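Fiber protein (Human adenovirus 14, PDB 3F0Y) forms the trimeric knob domain of the adenovirus fibre, which probably attaches the virus to host-cell receptors such as CD46. Local coordinates at residues A[116-122]-A[203-208]; A[22-28]-A[38-42]. One frame throughout, in Å; residues are numbered along the deposited sequence.

Interaction 1: A[116-122]-A[203-208]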
ATOM      1  N   LYS A 116      13.549   5.245 -18.293  1.00 23.12           N
ATOM      2  CA  LYS A 116      14.153   6.086 -17.261  1.00 22.77           C
ATOM      3  C   LYS A 116      13.135   6.595 -16.237  1.00 22.24           C
ATOM      4  O   LYS A 116      13.469   6.777 -15.067  1.00 22.07           O
ATOM      5  CB  LYS A 116      14.883   7.269 -17.904  1.00 22.76           C
ATOM      6  CG  LYS A 116      15.922   7.907 -17.005  1.00 23.18           C
ATOM      7  CD  LYS A 116      16.837   8.850 -17.776  1.00 23.29           C
ATOM      8  CE  LYS A 116      16.268  10.245 -17.854  1.00 24.07           C
ATOM      9  NZ  LYS A 116      16.412  10.970 -16.562  1.00 24.64           N
ATOM     10  N   SER A 117      11.894   6.808 -16.670  1.00 21.67           N
ATOM     11  CA  SER A 117      10.849   7.308 -15.776  1.00 21.22           C
ATOM     12  C   SER A 117      10.215   6.229 -14.887  1.00 20.61           C
ATOM     13  O   SER A 117       9.288   6.519 -14.138  1.00 20.57           O
ATOM     14  CB  SER A 117       9.770   8.045 -16.571  1.00 21.32           C
ATOM     15  OG  SER A 117       9.330   7.277 -17.671  1.00 21.89           O
ATOM     16  N   PHE A 118      10.703   4.993 -14.975  1.00 19.95           N
ATOM     17  CA  PHE A 118      10.378   3.961 -13.987  1.00 19.52           C
ATOM     18  C   PHE A 118      11.370   3.978 -12.822  1.00 19.02           C
ATOM     19  O   PHE A 118      11.139   3.334 -11.802  1.00 18.93           O
ATOM     20  CB  PHE A 118      10.387   2.568 -14.623  1.00 19.41           C
ATOM     21  CG  PHE A 118       9.210   2.297 -15.510  1.00 19.39           C
ATOM     22  CD1 PHE A 118       9.287   2.521 -16.880  1.00 19.60           C
ATOM     23  CD2 PHE A 118       8.028   1.804 -14.979  1.00 19.13           C
ATOM     24  CE1 PHE A 118       8.195   2.261 -17.702  1.00 19.29           C
ATOM     25  CE2 PHE A 118       6.938   1.545 -15.793  1.00 19.43           C
ATOM     26  CZ  PHE A 118       7.020   1.773 -17.155  1.00 19.35           C
ATOM     27  N   MET A 119      12.470   4.711 -12.981  1.00 18.51           N
ATOM     28  CA  MET A 119      13.570   4.676 -12.022  1.00 18.29           C
ATOM     29  C   MET A 119      13.288   5.503 -10.776  1.00 17.92           C
ATOM     30  O   MET A 119      12.520   6.463 -10.829  1.00 17.70           O
ATOM     31  CB  MET A 119      14.850   5.201 -12.671  1.00 18.20           C
ATOM     32  CG  MET A 119      15.337   4.382 -13.852  1.00 18.11           C
ATOM     33  SD  MET A 119      15.819   2.722 -13.357  1.00 17.69           S
ATOM     34  CE  MET A 119      14.324   1.805 -13.708  1.00 16.95           C
ATOM     35  N   PRO A 120      13.928   5.141  -9.650  1.00 17.65           N
ATOM     36  CA  PRO A 120      13.840   5.977  -8.454  1.00 17.46           C
ATOM     37  C   PRO A 120      14.554   7.307  -8.665  1.00 17.21           C
ATOM     38  O   PRO A 120      15.703   7.330  -9.111  1.00 16.71           O
ATOM     39  CB  PRO A 120      14.549   5.139  -7.383  1.00 17.29           C
ATOM     40  CG  PRO A 120      15.460   4.250  -8.135  1.00 17.44           C
ATOM     41  CD  PRO A 120      14.763   3.948  -9.425  1.00 17.52           C
ATOM     42  N   SER A 121      13.858   8.400  -8.364  1.00 17.18           N
ATOM     43  CA  SER A 121      14.392   9.743  -8.547  1.00 17.23           C
ATOM     44  C   SER A 121      15.705   9.939  -7.797  1.00 17.27           C
ATOM     45  O   SER A 121      15.792   9.653  -6.604  1.00 17.20           O
ATOM     46  CB  SER A 121      13.374  10.786  -8.071  1.00 17.13           C
ATOM     47  OG  SER A 121      13.973  12.064  -7.950  1.00 16.81           O
ATOM     48  N   THR A 122      16.722  10.429  -8.500  1.00 17.41           N
ATOM     49  CA  THR A 122      17.987  10.797  -7.863  1.00 17.58           C
ATOM     50  C   THR A 122      17.840  12.094  -7.067  1.00 17.60           C
ATOM     51  O   THR A 122      18.678  12.404  -6.223  1.00 17.68           O
ATOM     52  CB  THR A 122      19.128  10.943  -8.888  1.00 17.69           C
ATOM     53  OG1 THR A 122      18.748  11.876  -9.906  1.00 18.07           O
ATOM     54  CG2 THR A 122      19.447   9.598  -9.526  1.00 17.74           C
ATOM     55  N   TYR A 203       7.658   4.880  -4.658  1.00 17.19           N
ATOM     56  CA  TYR A 203       8.755   5.823  -4.682  1.00 17.36           C
ATOM     57  C   TYR A 203       8.543   6.876  -5.756  1.00 17.65           C
ATOM     58  O   TYR A 203       7.854   6.635  -6.751  1.00 17.27           O
ATOM     59  CB  TYR A 203      10.108   5.116  -4.838  1.00 17.15           C
ATOM     60  CG  TYR A 203      10.305   4.296  -6.098  1.00 16.93           C
ATOM     61  CD1 TYR A 203      10.621   4.905  -7.309  1.00 16.67           C
ATOM     62  CD2 TYR A 203      10.225   2.906  -6.066  1.00 16.77           C
ATOM     63  CE1 TYR A 203      10.828   4.154  -8.462  1.00 16.78           C
ATOM     64  CE2 TYR A 203      10.430   2.145  -7.213  1.00 16.80           C
ATOM     65  CZ  TYR A 203      10.732   2.777  -8.407  1.00 16.77           C
ATOM     66  OH  TYR A 203      10.939   2.031  -9.545  1.00 17.05           O
ATOM     67  N   ILE A 204       9.127   8.047  -5.526  1.00 18.11           N
ATOM     68  CA  ILE A 204       9.028   9.162  -6.453  1.00 18.70           C
ATOM     69  C   ILE A 204       9.896   8.839  -7.656  1.00 19.18           C
ATOM     70  O   ILE A 204      11.083   8.539  -7.513  1.00 18.94           O
ATOM     71  CB  ILE A 204       9.490  10.479  -5.806  1.00 18.57           C
ATOM     72  CG1 ILE A 204       8.565  10.851  -4.644  1.00 18.69           C
ATOM     73  CG2 ILE A 204       9.518  11.600  -6.839  1.00 18.28           C
ATOM     74  CD1 ILE A 204       9.090  11.968  -3.776  1.00 18.85           C
ATOM     75  N   ARG A 205       9.306   8.889  -8.841  1.00 19.95           N
ATOM     76  CA  ARG A 205      10.016   8.432 -10.024  1.00 20.73           C
ATOM     77  C   ARG A 205      10.837   9.527 -10.697  1.00 21.07           C
ATOM     78  O   ARG A 205      10.532  10.719 -10.599  1.00 20.69           O
ATOM     79  CB  ARG A 205       9.074   7.742 -11.017  1.00 21.04           C
ATOM     80  CG  ARG A 205       7.941   8.573 -11.580  1.00 21.36           C
ATOM     81  CD  ARG A 205       6.961   7.653 -12.301  1.00 21.84           C
ATOM     82  NE  ARG A 205       5.875   8.346 -12.987  1.00 22.94           N
ATOM     83  CZ  ARG A 205       6.016   9.069 -14.098  1.00 23.73           C
ATOM     84  NH1 ARG A 205       7.204   9.218 -14.672  1.00 24.65           N
ATOM     85  NH2 ARG A 205       4.957   9.655 -14.641  1.00 23.88           N
ATOM     86  N   GLU A 206      11.908   9.088 -11.349  1.00 21.79           N
ATOM     87  CA  GLU A 206      12.781   9.949 -12.132  1.00 22.21           C
ATOM     88  C   GLU A 206      11.997  10.478 -13.328  1.00 22.64           C
ATOM     89  O   GLU A 206      11.007   9.876 -13.742  1.00 22.49           O
ATOM     90  CB  GLU A 206      13.994   9.130 -12.596  1.00 22.31           C
ATOM     91  CG  GLU A 206      15.053   9.863 -13.418  1.00 22.43           C
ATOM     92  CD  GLU A 206      16.057  10.633 -12.580  1.00 23.45           C
ATOM     93  OE1 GLU A 206      15.759  10.972 -11.417  1.00 23.94           O
ATOM     94  OE2 GLU A 206      17.160  10.905 -13.098  1.00 24.59           O
ATOM     95  N   ASP A 207      12.426  11.618 -13.864  1.00 23.38           N
ATOM     96  CA  ASP A 207      11.845  12.156 -15.091  1.00 23.88           C
ATOM     97  C   ASP A 207      12.634  11.679 -16.302  1.00 24.34           C
ATOM     98  O   ASP A 207      13.838  11.443 -16.211  1.00 24.34           O
ATOM     99  CB  ASP A 207      11.828  13.679 -15.043  1.00 23.97           C
ATOM    100  CG  ASP A 207      10.950  14.209 -13.935  1.00 24.27           C
ATOM    101  OD1 ASP A 207      11.464  14.945 -13.073  1.00 24.57           O
ATOM    102  OD2 ASP A 207       9.744  13.877 -13.919  1.00 25.28           O
ATOM    103  N   ASP A 208      11.947  11.543 -17.432  1.00 24.97           N
ATOM    104  CA  ASP A 208      12.588  11.129 -18.683  1.00 25.29           C
ATOM    105  C   ASP A 208      13.540  12.204 -19.196  1.00 25.71           C
ATOM    106  O   ASP A 208      13.387  13.387 -18.888  1.00 26.17           O
ATOM    107  CB  ASP A 208      11.536  10.818 -19.750  1.00 25.60           C
ATOM    108  CG  ASP A 208      10.794   9.528 -19.474  1.00 26.20           C
ATOM    109  OD1 ASP A 208      11.452   8.462 -19.424  1.00 27.07           O
ATOM    110  OD2 ASP A 208       9.556   9.578 -19.309  1.00 27.06           O
ATOM    111  OXT ASP A 208      14.486  11.908 -19.927  1.00 26.12           O
TER
HETATM  112  O   HOH W   1      15.922  13.509 -10.648  1.00 26.08           O
HETATM  113  O   HOH W   2      19.698  11.125 -12.324  1.00 42.57           O
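Residues 116-122 lie alongside the C-terminal tail in the opposite direction, so that Lys116 meets Asp207 and Asp208 while Ser121 reaches Ile204. Lys116 folds its chain over the tail: NZ donates to Asp207 O (2.6 Å) and forms a salt bridge with Glu206 OE2 (3.5 Å), extended by a long one to the terminal Asp208 OXT (4.0 Å). Ser117 presents OG to Asp208 OD2 at 2.8 Å, although Asn114 O competes for that proton and Lys47 also binds OG; its CA makes a CH···O contact with Glu206 O (3.3 Å). The CA-CB bond of Phe118 points away from the tail, while its O accepts from Tyr203 OH (2.6 Å). The central evidence for pairing is a single beta bridge of Pro120 with Arg205, flanked by two nearly linear bonds, Glu206 N to Met119 O (2.7 Å, 167°) and Ser121 N to Ile204 O (2.9 Å, 165°). Pro120 CB also packs 3.9 Å from Tyr203 CD1. Thr122 N closes the contact on Glu206 OE1 (3.1 Å), and a water bound to Thr122 OG1 (2.7 Å) donates to Glu206 OE2 (2.7 Å), which Tyr171 engages as well. In this antiparallel beta knob domain, the bridge thus ties the C-terminal tail to the loop between strands 106-107 and 137-145, on the edge opposite strand 51-60. Strand 199-204 itself bonds to 51-60 through Val52; Phe118 packs on Leu45 and Lys47 of strand 39-48, Met119 touches Tyr171 of strand 171-180, and Asp207 forms a salt bridge with Lys102 of the second subunit.

Interaction 2: A[22-28]-A[38-42]; sequences NPTEANC and DCKLI
An irregular arch, 22-28, stands over the start of strand 39-48 and returns to it at Cys28. Asn22 begins it with positive phi (40/72); Ala26 comes nearest Lys40 (CA-CA 4.6 Å). The bump is Lys40, whose extended mttt side chain rises into the hollow beneath the arch, NZ donating to Asn22 OD1 and Pro23 O (both 2.9 Å). Beside it, Ile42 CD1 (chi1 m, chi2 m) abuts Pro23 CD at 3.5 Å. Asn27 (chi1 p) imitates a strand backbone: OD1 accepts from Leu41 N (2.7 Å) and ND2 donates to Leu41 O (3.1 Å). Cys28 and Cys39 form one antiparallel hydrogen-bonded pair (CA-CA 5.4 Å) with classic bulges: Asn27 and Cys28 face Cys39, Asp38 and Cys39 face Cys28, whose O accepts from Asp38 N (2.8 Å) and Cys39 N (3.1 Å). Cys28 CB touches both Cys39 SG (3.7 Å) and Leu41 CB (3.8 Å). Lys40 and Ile42 pair with Ile59 and Tyr57 of strand 51-60, so the arch lies along the edge of strand 39-48 opposite strand 51-60.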
ATOM      1  N   ASN A  22       5.235 -15.465 -13.272  1.00 24.12           N
ATOM      2  CA  ASN A  22       5.767 -16.821 -13.113  1.00 24.30           C
ATOM      3  C   ASN A  22       6.573 -17.304 -14.322  1.00 24.56           C
ATOM      4  O   ASN A  22       6.110 -18.161 -15.083  1.00 24.69           O
ATOM      5  CB  ASN A  22       4.627 -17.800 -12.799  1.00 24.35           C
ATOM      6  CG  ASN A  22       5.130 -19.164 -12.349  1.00 24.49           C
ATOM      7  OD1 ASN A  22       6.055 -19.266 -11.541  1.00 25.11           O
ATOM      8  ND2 ASN A  22       4.513 -20.223 -12.868  1.00 24.77           N
ATOM      9  N   PRO A  23       7.783 -16.747 -14.510  1.00 24.79           N
ATOM     10  CA  PRO A  23       8.644 -17.202 -15.604  1.00 24.90           C
ATOM     11  C   PRO A  23       8.908 -18.704 -15.524  1.00 25.05           C
ATOM     12  O   PRO A  23       8.941 -19.267 -14.430  1.00 25.11           O
ATOM     13  CB  PRO A  23       9.942 -16.415 -15.390  1.00 24.89           C
ATOM     14  CG  PRO A  23       9.558 -15.238 -14.572  1.00 24.93           C
ATOM     15  CD  PRO A  23       8.409 -15.671 -13.721  1.00 24.78           C
ATOM     16  N   THR A  24       9.082 -19.343 -16.677  1.00 25.24           N
ATOM     17  CA  THR A  24       9.318 -20.786 -16.733  1.00 25.31           C
ATOM     18  C   THR A  24      10.564 -21.174 -15.941  1.00 25.28           C
ATOM     19  O   THR A  24      10.524 -22.091 -15.120  1.00 25.41           O
ATOM     20  CB  THR A  24       9.468 -21.271 -18.189  1.00 25.38           C
ATOM     21  OG1 THR A  24       8.271 -20.974 -18.917  1.00 26.19           O
ATOM     22  CG2 THR A  24       9.726 -22.772 -18.241  1.00 25.41           C
ATOM     23  N   GLU A  25      11.658 -20.458 -16.188  1.00 25.20           N
ATOM     24  CA  GLU A  25      12.929 -20.720 -15.523  1.00 25.11           C
ATOM     25  C   GLU A  25      13.272 -19.615 -14.534  1.00 24.94           C
ATOM     26  O   GLU A  25      12.779 -18.491 -14.646  1.00 24.99           O
ATOM     27  CB  GLU A  25      14.050 -20.837 -16.560  1.00 25.35           C
ATOM     28  CG  GLU A  25      13.837 -21.930 -17.607  1.00 25.99           C
ATOM     29  CD  GLU A  25      13.671 -23.314 -17.001  1.00 27.10           C
ATOM     30  OE1 GLU A  25      14.324 -23.610 -15.977  1.00 28.07           O
ATOM     31  OE2 GLU A  25      12.886 -24.113 -17.555  1.00 28.44           O
ATOM     32  N   ALA A  26      14.128 -19.944 -13.570  1.00 24.61           N
ATOM     33  CA  ALA A  26      14.646 -18.961 -12.626  1.00 24.26           C
ATOM     34  C   ALA A  26      15.307 -17.808 -13.380  1.00 23.96           C
ATOM     35  O   ALA A  26      16.110 -18.032 -14.289  1.00 23.85           O
ATOM     36  CB  ALA A  26      15.640 -19.617 -11.676  1.00 24.20           C
ATOM     37  N   ASN A  27      14.950 -16.580 -13.009  1.00 23.67           N
ATOM     38  CA  ASN A  27      15.469 -15.376 -13.663  1.00 23.53           C
ATOM     39  C   ASN A  27      16.397 -14.565 -12.760  1.00 23.47           C
ATOM     40  O   ASN A  27      16.874 -13.498 -13.153  1.00 23.25           O
ATOM     41  CB  ASN A  27      14.309 -14.491 -14.145  1.00 23.38           C
ATOM     42  CG  ASN A  27      13.470 -13.928 -12.998  1.00 23.12           C
ATOM     43  OD1 ASN A  27      13.726 -14.205 -11.827  1.00 22.05           O
ATOM     44  ND2 ASN A  27      12.459 -13.137 -13.340  1.00 23.04           N
ATOM     45  N   CYS A  28      16.655 -15.079 -11.560  1.00 23.56           N
ATOM     46  CA  CYS A  28      17.344 -14.316 -10.530  1.00 23.75           C
ATOM     47  C   CYS A  28      18.329 -15.182  -9.747  1.00 23.86           C
ATOM     48  O   CYS A  28      18.012 -16.312  -9.375  1.00 23.88           O
ATOM     49  CB  CYS A  28      16.311 -13.705  -9.580  1.00 23.70           C
ATOM     50  SG  CYS A  28      16.997 -12.710  -8.248  1.00 23.64           S
ATOM     51  N   ASP A  38      18.797 -19.007  -8.947  1.00 22.54           N
ATOM     52  CA  ASP A  38      18.268 -19.855  -7.874  1.00 22.28           C
ATOM     53  C   ASP A  38      16.802 -19.572  -7.522  1.00 21.95           C
ATOM     54  O   ASP A  38      16.228 -20.261  -6.680  1.00 21.85           O
ATOM     55  CB  ASP A  38      19.151 -19.747  -6.620  1.00 22.15           C
ATOM     56  CG  ASP A  38      19.374 -18.308  -6.167  1.00 22.12           C
ATOM     57  OD1 ASP A  38      18.635 -17.403  -6.613  1.00 21.46           O
ATOM     58  OD2 ASP A  38      20.299 -18.082  -5.362  1.00 21.96           O
ATOM     59  N   CYS A  39      16.199 -18.570  -8.161  1.00 21.84           N
ATOM     60  CA  CYS A  39      14.808 -18.219  -7.881  1.00 21.62           C
ATOM     61  C   CYS A  39      14.184 -17.383  -8.993  1.00 21.31           C
ATOM     62  O   CYS A  39      14.874 -16.904  -9.896  1.00 21.39           O
ATOM     63  CB  CYS A  39      14.707 -17.452  -6.558  1.00 21.73           C
ATOM     64  SG  CYS A  39      15.445 -15.808  -6.603  1.00 22.65           S
ATOM     65  N   LYS A  40      12.868 -17.222  -8.913  1.00 21.02           N
ATOM     66  CA  LYS A  40      12.137 -16.317  -9.788  1.00 20.72           C
ATOM     67  C   LYS A  40      11.827 -15.040  -9.013  1.00 20.51           C
ATOM     68  O   LYS A  40      11.101 -15.079  -8.019  1.00 20.52           O
ATOM     69  CB  LYS A  40      10.830 -16.953 -10.258  1.00 20.71           C
ATOM     70  CG  LYS A  40      10.982 -18.309 -10.920  1.00 20.72           C
ATOM     71  CD  LYS A  40       9.621 -18.925 -11.197  1.00 20.69           C
ATOM     72  CE  LYS A  40       9.742 -20.365 -11.668  1.00 20.82           C
ATOM     73  NZ  LYS A  40       8.427 -20.906 -12.107  1.00 20.98           N
ATOM     74  N   LEU A  41      12.399 -13.921  -9.451  1.00 20.17           N
ATOM     75  CA  LEU A  41      12.038 -12.616  -8.911  1.00 19.95           C
ATOM     76  C   LEU A  41      10.867 -12.097  -9.729  1.00 19.78           C
ATOM     77  O   LEU A  41      10.987 -11.902 -10.940  1.00 19.70           O
ATOM     78  CB  LEU A  41      13.215 -11.640  -8.991  1.00 19.97           C
ATOM     79  CG  LEU A  41      12.987 -10.229  -8.436  1.00 20.05           C
ATOM     80  CD1 LEU A  41      12.780 -10.266  -6.926  1.00 19.90           C
ATOM     81  CD2 LEU A  41      14.151  -9.318  -8.795  1.00 19.84           C
ATOM     82  N   ILE A  42       9.729 -11.901  -9.068  1.00 19.63           N
ATOM     83  CA  ILE A  42       8.560 -11.309  -9.699  1.00 19.47           C
ATOM     84  C   ILE A  42       8.537  -9.835  -9.306  1.00 19.37           C
ATOM     85  O   ILE A  42       8.326  -9.501  -8.141  1.00 19.19           O
ATOM     86  CB  ILE A  42       7.249 -12.001  -9.261  1.00 19.50           C
ATOM     87  CG1 ILE A  42       7.368 -13.526  -9.375  1.00 19.67           C
ATOM     88  CG2 ILE A  42       6.080 -11.501 -10.100  1.00 19.50           C
ATOM     89  CD1 ILE A  42       7.700 -14.022 -10.768  1.00 19.98           C
TER

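How the interactions relate
After the short strand 16-18, the chain reaches interaction 2, where 22-28 meets 38-42 and closes a local loop with only nine residues between the segments, none of them in helix or strand. Strand 39-48 runs on from this contact, and strands 51-60, 73-82, 102-103 and 106-107 follow before 116-122 opens interaction 1, which spans 80 residues, including strands 137-145, 151-160 and 171-180, before the C terminus arrives. The contacts are therefore in series, neither nested nor crossed. Both reach the same four-stranded sheet, through strands 39-48 and 199-204, which strand 51-60 separates. Their centres are 25 Å apart, on opposite sides of the chain's centre, and their nearest atoms stay about 12 Å apart.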